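Side-chain contacts in cytochrome C (Marichromatium purpuratum 984, PDB 5LO9), which probably oxidises thiosulfate to tetrathionate, and perhaps reduces tetrathionate, passing electrons along covalently bound c-type hemes: residues D440-F445 against D465-I470; R391-A396 against T459-W464; Q344-E347 against V352-A355. All coordinates share one frame; numbering follows the deposited sequence.

Contact 1: D440-F445 against D465-I470; sequences DTAAAF and DVAAYI. With HEC (heme c), chain F.
In the cytochrome c fold around the heme ligated by H406 and M450, A442 and A443 of helix 439-449 meet A467 of helix 460-470, the last helix of this domain. Small side chains let the two helices come near: the CA atoms of A443 and A467 are 5.1 Å apart. The CB of A467 points at helix 439-449 and settles against the backbone there, 3.5 Å from A443 N. The methyls of A443 and A442 flank this spot, the CB of A443 lying 3.8 Å from that of A467. All three alanines are buried.

Both helices also turn larger groups to the heme. F445 has CG anti to the backbone N (chi1 174°), which carries the ring over pyrrole A; its CE2 lies 3.3 Å from C2A of the heme. The ring meets the pyrrole obliquely and also touches the ring of Y379. T441, on the same helix, touches a second heme, so helix 439-449 lies between two cofactors.

V466 and I470 serve the first heme from the other helix. They converge on one heme methyl: I470 CD1 is 3.5 Å from CMB, and V466 CG1 reaches the same methyl at 3.8 Å.

Contact 2: R391-A396 against T459-W464; sequences RTRGAA and TPQEAW. With EDO (1,2-ethanediol), chain Z.
R393 runs fully stretched from helix 391-401, with CG opposite the backbone N (chi1 -173°) and the chain extended to NE, and this brings its guanidinium to E462 and Q461. E462 starts out differently. Its CG stands beside the backbone N (chi1 -71°), and the chain then runs straight to the carboxylate. The guanidinium lies obliquely on the aliphatic parts of both partners. R393 NH2 is 3.4 Å from E462 CG, and R393 NH1 is 3.7 Å from Q461 CG. The charged ends of R393 and E462 are less well matched. Their planes are 52° apart, and the salt bridge from R393 NH2 to E462 OE2 is long, at 3.7 Å. The stronger polar partner of R393 is D465, one turn further along helix 460-470, which takes NH1.

The two helices are the first and last of this cytochrome c domain, the pair that packs together in the class I fold. E462 also belongs to the start of the last helix. With T459 at the N-cap it forms a capping box. E462 N donates to T459 OG1 at 3.1 Å, and T459 N returns a nearly straight bond to E462 OE1, also 3.1 Å long, meeting that oxygen from above the carboxylate plane. The carboxylate thus serves the cap with one oxygen and R393 with the other. An alanine in place of E462 would probably leave T459 N without its capping acceptor and R393 NH2 without its carboxylate mate.

Q461 NE2 donates to G388 O, its strongest polar partner, and to D465 OD1. A 1,2-ethanediol, probably from the crystallisation liquor, accepts a weak bond from R393 NH2 to its O2 at 3.5 Å.

Contact 3: Q344-E347 against V352-A355; sequences QVPE and VLDA
P346 meets V352 and L353 in the closely packed part of this contact, where the loop after helix 323-332 turns back on the start of helix 351-363. The chain makes a short return here, with four residues between the two segments. P346 points its CB toward the helix. This CB lies 3.9 Å from L353 CD2, and P346 CG lies 4.2 Å from V352 CG1. V352 places CG1 anti to the backbone N (chi1 162°), and the V352 and P346 side chains cross at about a right angle. L353 touches the proline through CD2 and also covers the backbone after it: E347 O is 3.9 Å from L353 CD2. That meeting is one of van der Waals contact, between a carbonyl oxygen and apolar carbons. P346, V352 and L353 are all buried.

The solvent side is different. E347 is exposed and its side chain leads away from the helix, coming no nearer than 6.9 Å. Its part in the contact is therefore carried by the backbone. The loop is tied by its backbone as well: Q344 O accepts from H280 ND1, and P346 O accepts from Q328 NE2.

Contact with the second subunit comes through D354, which forms a salt bridge with R319 of that subunit. Within the chain, helix 323-332 lies against the same cluster. F331 touches P346, while A324 and I327 touch L353; this helix also carries R326 and C330 of the thiosulfate pocket. Helix 256-269 covers another part of helix 351-363, with L267 on V352 and both M260 and L263 on A355, a pairing consistent with the first and last helices of another cytochrome c domain.

Contacts 1 and 2 share helix 460-470 and belong to one cytochrome c domain; their centres are 8 Å apart. They touch directly, through Y469 packing on A395 and W464 packing on D440. Contact 1 is core: bare methyls between helices, near two hemes. Contact 2 is surface: a guanidinium on aliphatic carbons with a long salt bridge, beside a capping box. Contact 3 is separate, with its centre 29 Å from that of contact 1 and 37 Å from that of contact 2. It is buried and apolar like contact 1, but it joins a loop to a helix and lies beside the subunit interface.

Contact 1: D440-F445 against D465-I470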
# COMPACT_ATOMS: atom_id res chain seq x y z
N ASP A 440 -4.87 -28.56 5.29
CA ASP A 440 -5.22 -27.72 6.44
C ASP A 440 -5.86 -26.42 6.00
O ASP A 440 -6.85 -25.98 6.60
CB ASP A 440 -4.01 -27.43 7.34
CG ASP A 440 -2.81 -26.79 6.59
OD1 ASP A 440 -1.85 -26.37 7.28
OD2 ASP A 440 -2.78 -26.78 5.33
N THR A 441 -5.34 -25.80 4.95
CA THR A 441 -5.91 -24.54 4.51
C THR A 441 -7.31 -24.73 3.95
O THR A 441 -8.23 -23.99 4.31
CB THR A 441 -4.99 -23.90 3.50
OG1 THR A 441 -3.74 -23.64 4.12
CG2 THR A 441 -5.58 -22.63 3.02
N ALA A 442 -7.49 -25.71 3.06
CA ALA A 442 -8.82 -25.93 2.50
C ALA A 442 -9.78 -26.44 3.55
O ALA A 442 -10.98 -26.13 3.51
CB ALA A 442 -8.74 -26.90 1.34
N ALA A 443 -9.30 -27.21 4.51
CA ALA A 443 -10.21 -27.67 5.55
C ALA A 443 -10.73 -26.49 6.35
O ALA A 443 -11.91 -26.42 6.70
CB ALA A 443 -9.53 -28.66 6.47
N ALA A 444 -9.86 -25.53 6.63
CA ALA A 444 -10.33 -24.39 7.38
C ALA A 444 -11.30 -23.55 6.56
O ALA A 444 -12.30 -23.06 7.09
CB ALA A 444 -9.15 -23.57 7.83
N PHE A 445 -11.05 -23.40 5.27
CA PHE A 445 -12.01 -22.68 4.46
C PHE A 445 -13.36 -23.36 4.49
O PHE A 445 -14.39 -22.72 4.73
CB PHE A 445 -11.53 -22.58 3.03
CG PHE A 445 -12.54 -21.97 2.10
CD1 PHE A 445 -12.80 -20.63 2.14
CD2 PHE A 445 -13.22 -22.76 1.19
CE1 PHE A 445 -13.72 -20.06 1.28
CE2 PHE A 445 -14.14 -22.20 0.34
CZ PHE A 445 -14.39 -20.84 0.38
N ASP A 465 -11.66 -34.38 6.23
CA ASP A 465 -11.78 -35.49 5.29
C ASP A 465 -12.15 -34.99 3.89
O ASP A 465 -11.58 -35.46 2.90
CB ASP A 465 -12.78 -36.53 5.82
CG ASP A 465 -12.30 -37.18 7.15
OD1 ASP A 465 -11.08 -37.17 7.44
OD2 ASP A 465 -13.14 -37.71 7.92
N VAL A 466 -13.09 -34.03 3.78
CA VAL A 466 -13.46 -33.57 2.44
C VAL A 466 -12.30 -32.83 1.80
O VAL A 466 -12.13 -32.86 0.57
CB VAL A 466 -14.70 -32.67 2.42
CG1 VAL A 466 -15.26 -32.67 1.00
CG2 VAL A 466 -15.73 -33.16 3.30
N ALA A 467 -11.55 -32.08 2.60
CA ALA A 467 -10.42 -31.33 2.07
C ALA A 467 -9.37 -32.27 1.51
O ALA A 467 -8.83 -32.04 0.42
CB ALA A 467 -9.82 -30.45 3.16
N ALA A 468 -9.08 -33.36 2.23
CA ALA A 468 -8.14 -34.35 1.73
C ALA A 468 -8.66 -35.06 0.47
O ALA A 468 -7.88 -35.37 -0.43
CB ALA A 468 -7.79 -35.33 2.83
N TYR A 469 -9.98 -35.31 0.38
CA TYR A 469 -10.50 -35.90 -0.86
C TYR A 469 -10.28 -34.96 -2.05
O TYR A 469 -9.75 -35.36 -3.08
CB TYR A 469 -11.98 -36.25 -0.72
CG TYR A 469 -12.69 -36.62 -2.03
CD1 TYR A 469 -12.43 -37.81 -2.67
CD2 TYR A 469 -13.61 -35.80 -2.60
CE1 TYR A 469 -13.09 -38.17 -3.87
CE2 TYR A 469 -14.27 -36.15 -3.80
CZ TYR A 469 -13.99 -37.34 -4.41
OH TYR A 469 -14.63 -37.69 -5.58
N ILE A 470 -10.70 -33.70 -1.91
CA ILE A 470 -10.59 -32.72 -3.00
C ILE A 470 -9.14 -32.58 -3.45
O ILE A 470 -8.83 -32.61 -4.65
CB ILE A 470 -11.12 -31.36 -2.51
CG1 ILE A 470 -12.63 -31.31 -2.62
CG2 ILE A 470 -10.50 -30.19 -3.29
CD1 ILE A 470 -13.26 -30.16 -1.78
FE HEC F . -18.47 -24.54 -2.51
CHA HEC F . -16.46 -21.86 -3.51
CHB HEC F . -15.66 -26.33 -1.45
CHC HEC F . -20.56 -26.96 -1.18
CHD HEC F . -21.24 -23.06 -4.13
NA HEC F . -16.42 -24.17 -2.49
C1A HEC F . -15.81 -23.06 -2.95
C2A HEC F . -14.33 -23.15 -2.81
C3A HEC F . -14.10 -24.44 -2.19
C4A HEC F . -15.47 -25.00 -2.05
CMA HEC F . -12.77 -25.02 -1.81
CAA HEC F . -13.26 -22.16 -3.15
CBA HEC F . -12.28 -22.85 -4.11
CGA HEC F . -12.27 -22.26 -5.50
O1A HEC F . -13.00 -21.29 -5.74
O2A HEC F . -11.52 -22.81 -6.34
NB HEC F . -18.16 -26.31 -1.49
C1B HEC F . -16.99 -26.86 -1.17
C2B HEC F . -17.15 -28.14 -0.43
C3B HEC F . -18.59 -28.32 -0.34
C4B HEC F . -19.11 -27.11 -1.02
CMB HEC F . -16.07 -29.03 0.07
CAB HEC F . -19.37 -29.43 0.31
CBB HEC F . -18.99 -29.44 1.77
NC HEC F . -20.52 -24.95 -2.64
C1C HEC F . -21.15 -25.95 -2.04
C2C HEC F . -22.59 -26.01 -2.36
C3C HEC F . -22.80 -24.87 -3.23
C4C HEC F . -21.44 -24.29 -3.35
CMC HEC F . -23.56 -27.04 -1.89
CAC HEC F . -24.04 -24.39 -3.94
CBC HEC F . -25.26 -24.16 -3.12
ND HEC F . -18.79 -22.78 -3.59
C1D HEC F . -19.94 -22.36 -4.14
C2D HEC F . -19.79 -21.04 -4.80
C3D HEC F . -18.39 -20.69 -4.60
C4D HEC F . -17.87 -21.83 -3.84
CMD HEC F . -20.80 -20.22 -5.51
CAD HEC F . -17.71 -19.46 -5.09
CBD HEC F . -18.14 -18.33 -4.15
CGD HEC F . -18.40 -17.03 -4.90
O1D HEC F . -18.31 -16.94 -6.13
O2D HEC F . -18.73 -16.04 -4.23

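Contact 2: R391-A396 against T459-W464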
# COMPACT_ATOMS: atom_id res chain seq x y z
N ARG A 391 -9.80 -39.91 2.96
CA ARG A 391 -10.37 -39.50 1.68
C ARG A 391 -11.60 -40.31 1.29
O ARG A 391 -12.35 -39.89 0.39
CB ARG A 391 -9.35 -39.64 0.56
CG ARG A 391 -7.97 -39.24 0.95
CD ARG A 391 -7.11 -39.37 -0.26
NE ARG A 391 -6.57 -40.70 -0.51
CZ ARG A 391 -6.63 -41.32 -1.69
NH1 ARG A 391 -7.23 -40.76 -2.75
NH2 ARG A 391 -6.08 -42.52 -1.81
N THR A 392 -11.79 -41.49 1.88
CA THR A 392 -12.95 -42.26 1.49
C THR A 392 -14.21 -41.70 2.15
O THR A 392 -15.23 -41.47 1.49
CB THR A 392 -12.71 -43.73 1.82
OG1 THR A 392 -11.71 -44.26 0.92
CG2 THR A 392 -14.01 -44.54 1.76
N ARG A 393 -14.12 -41.42 3.45
CA ARG A 393 -15.20 -40.69 4.08
C ARG A 393 -15.38 -39.33 3.40
O ARG A 393 -16.51 -38.86 3.22
CB ARG A 393 -14.93 -40.55 5.57
CG ARG A 393 -16.10 -39.93 6.31
CD ARG A 393 -15.79 -39.90 7.75
NE ARG A 393 -16.86 -39.31 8.56
CZ ARG A 393 -16.73 -38.21 9.31
NH1 ARG A 393 -15.59 -37.52 9.35
NH2 ARG A 393 -17.76 -37.78 10.05
N GLY A 394 -14.26 -38.70 2.99
CA GLY A 394 -14.35 -37.44 2.28
C GLY A 394 -15.14 -37.55 0.99
O GLY A 394 -15.99 -36.72 0.69
N ALA A 395 -14.93 -38.61 0.24
CA ALA A 395 -15.68 -38.71 -1.01
C ALA A 395 -17.17 -38.91 -0.75
O ALA A 395 -18.01 -38.40 -1.50
CB ALA A 395 -15.11 -39.86 -1.84
N ALA A 396 -17.51 -39.61 0.33
CA ALA A 396 -18.91 -39.74 0.71
C ALA A 396 -19.50 -38.37 1.02
O ALA A 396 -20.54 -37.99 0.48
CB ALA A 396 -19.05 -40.65 1.92
N THR A 459 -18.45 -30.65 10.69
CA THR A 459 -17.53 -30.72 11.80
C THR A 459 -16.10 -30.55 11.30
O THR A 459 -15.81 -30.73 10.11
CB THR A 459 -17.66 -32.06 12.52
OG1 THR A 459 -17.32 -33.12 11.61
CG2 THR A 459 -19.09 -32.27 13.00
N PRO A 460 -15.19 -30.19 12.19
CA PRO A 460 -13.78 -30.11 11.79
C PRO A 460 -13.32 -31.35 11.07
O PRO A 460 -12.82 -31.26 9.94
CB PRO A 460 -13.07 -29.92 13.13
CG PRO A 460 -14.08 -29.21 13.95
CD PRO A 460 -15.39 -29.78 13.58
N GLN A 461 -13.58 -32.52 11.67
CA GLN A 461 -13.12 -33.76 11.06
C GLN A 461 -13.74 -33.96 9.68
O GLN A 461 -13.06 -34.38 8.74
CB GLN A 461 -13.43 -34.94 11.99
CG GLN A 461 -12.84 -36.28 11.52
CD GLN A 461 -11.32 -36.34 11.66
OE1 GLN A 461 -10.79 -36.25 12.79
NE2 GLN A 461 -10.60 -36.49 10.53
N GLU A 462 -15.03 -33.66 9.53
CA GLU A 462 -15.62 -33.79 8.21
C GLU A 462 -14.91 -32.84 7.24
O GLU A 462 -14.56 -33.22 6.12
CB GLU A 462 -17.14 -33.50 8.26
CG GLU A 462 -17.99 -34.58 8.95
CD GLU A 462 -19.41 -34.15 9.35
OE1 GLU A 462 -19.82 -33.00 9.17
OE2 GLU A 462 -20.12 -34.96 9.97
N ALA A 463 -14.63 -31.61 7.68
CA ALA A 463 -13.93 -30.68 6.83
C ALA A 463 -12.56 -31.21 6.44
O ALA A 463 -12.17 -31.14 5.27
CB ALA A 463 -13.77 -29.33 7.52
N TRP A 464 -11.83 -31.77 7.41
CA TRP A 464 -10.54 -32.38 7.09
C TRP A 464 -10.67 -33.51 6.07
O TRP A 464 -9.86 -33.62 5.15
CB TRP A 464 -9.90 -32.96 8.34
CG TRP A 464 -9.27 -32.00 9.28
CD1 TRP A 464 -9.74 -31.59 10.48
CD2 TRP A 464 -8.01 -31.35 9.09
NE1 TRP A 464 -8.86 -30.73 11.06
CE2 TRP A 464 -7.79 -30.56 10.22
CE3 TRP A 464 -7.05 -31.36 8.06
CZ2 TRP A 464 -6.65 -29.77 10.36
CZ3 TRP A 464 -5.94 -30.59 8.20
CH2 TRP A 464 -5.74 -29.81 9.35
C1 EDO Z . -20.41 -38.86 8.36
O1 EDO Z . -20.75 -39.81 7.33
C2 EDO Z . -21.06 -39.21 9.72
O2 EDO Z . -20.27 -40.13 10.52

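Contact 3: Q344-E347 against V352-A355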
# COMPACT_ATOMS: atom_id res chain seq x y z
N GLN A 344 1.63 -14.82 -18.24
CA GLN A 344 2.31 -14.02 -17.23
C GLN A 344 1.35 -13.49 -16.19
O GLN A 344 0.15 -13.33 -16.46
CB GLN A 344 2.95 -12.78 -17.82
CG GLN A 344 4.08 -12.97 -18.79
CD GLN A 344 4.29 -11.70 -19.58
OE1 GLN A 344 4.61 -10.66 -18.98
NE2 GLN A 344 4.06 -11.75 -20.91
N VAL A 345 1.88 -13.13 -15.03
CA VAL A 345 1.05 -12.40 -14.08
C VAL A 345 0.94 -10.97 -14.57
O VAL A 345 1.70 -10.55 -15.45
CB VAL A 345 1.60 -12.43 -12.64
CG1 VAL A 345 1.88 -13.82 -12.20
CG2 VAL A 345 2.81 -11.59 -12.50
N PRO A 346 -0.01 -10.20 -14.08
CA PRO A 346 -0.19 -8.84 -14.61
C PRO A 346 0.96 -7.95 -14.20
O PRO A 346 1.58 -8.15 -13.15
CB PRO A 346 -1.50 -8.39 -13.97
CG PRO A 346 -2.11 -9.60 -13.43
CD PRO A 346 -1.02 -10.54 -13.08
N GLU A 347 1.25 -6.96 -15.05
CA GLU A 347 2.31 -6.00 -14.75
C GLU A 347 1.99 -5.27 -13.46
O GLU A 347 0.83 -4.93 -13.16
CB GLU A 347 2.49 -4.99 -15.88
CG GLU A 347 3.76 -5.19 -16.74
CD GLU A 347 3.86 -4.12 -17.83
OE1 GLU A 347 3.58 -2.93 -17.53
OE2 GLU A 347 4.23 -4.49 -18.98
N VAL A 352 -4.61 -3.27 -13.77
CA VAL A 352 -5.24 -4.35 -13.01
C VAL A 352 -4.79 -4.30 -11.55
O VAL A 352 -5.61 -4.24 -10.62
CB VAL A 352 -4.90 -5.72 -13.65
CG1 VAL A 352 -5.15 -6.86 -12.68
CG2 VAL A 352 -5.69 -5.95 -14.92
N LEU A 353 -3.48 -4.33 -11.31
CA LEU A 353 -2.97 -4.24 -9.95
C LEU A 353 -3.38 -2.91 -9.32
O LEU A 353 -3.60 -2.83 -8.10
CB LEU A 353 -1.44 -4.38 -9.94
CG LEU A 353 -0.75 -5.69 -9.53
CD1 LEU A 353 -1.00 -5.97 -8.09
CD2 LEU A 353 -1.22 -6.83 -10.37
N ASP A 354 -3.42 -1.84 -10.12
CA ASP A 354 -3.81 -0.56 -9.54
C ASP A 354 -5.27 -0.58 -9.11
O ASP A 354 -5.62 -0.09 -8.03
CB ASP A 354 -3.52 0.57 -10.53
CG ASP A 354 -1.98 0.85 -10.70
OD1 ASP A 354 -1.10 0.18 -10.01
OD2 ASP A 354 -1.67 1.72 -11.57
N ALA A 355 -6.14 -1.15 -9.93
CA ALA A 355 -7.54 -1.23 -9.53
C ALA A 355 -7.70 -2.19 -8.34
O ALA A 355 -8.35 -1.86 -7.35
CB ALA A 355 -8.41 -1.65 -10.72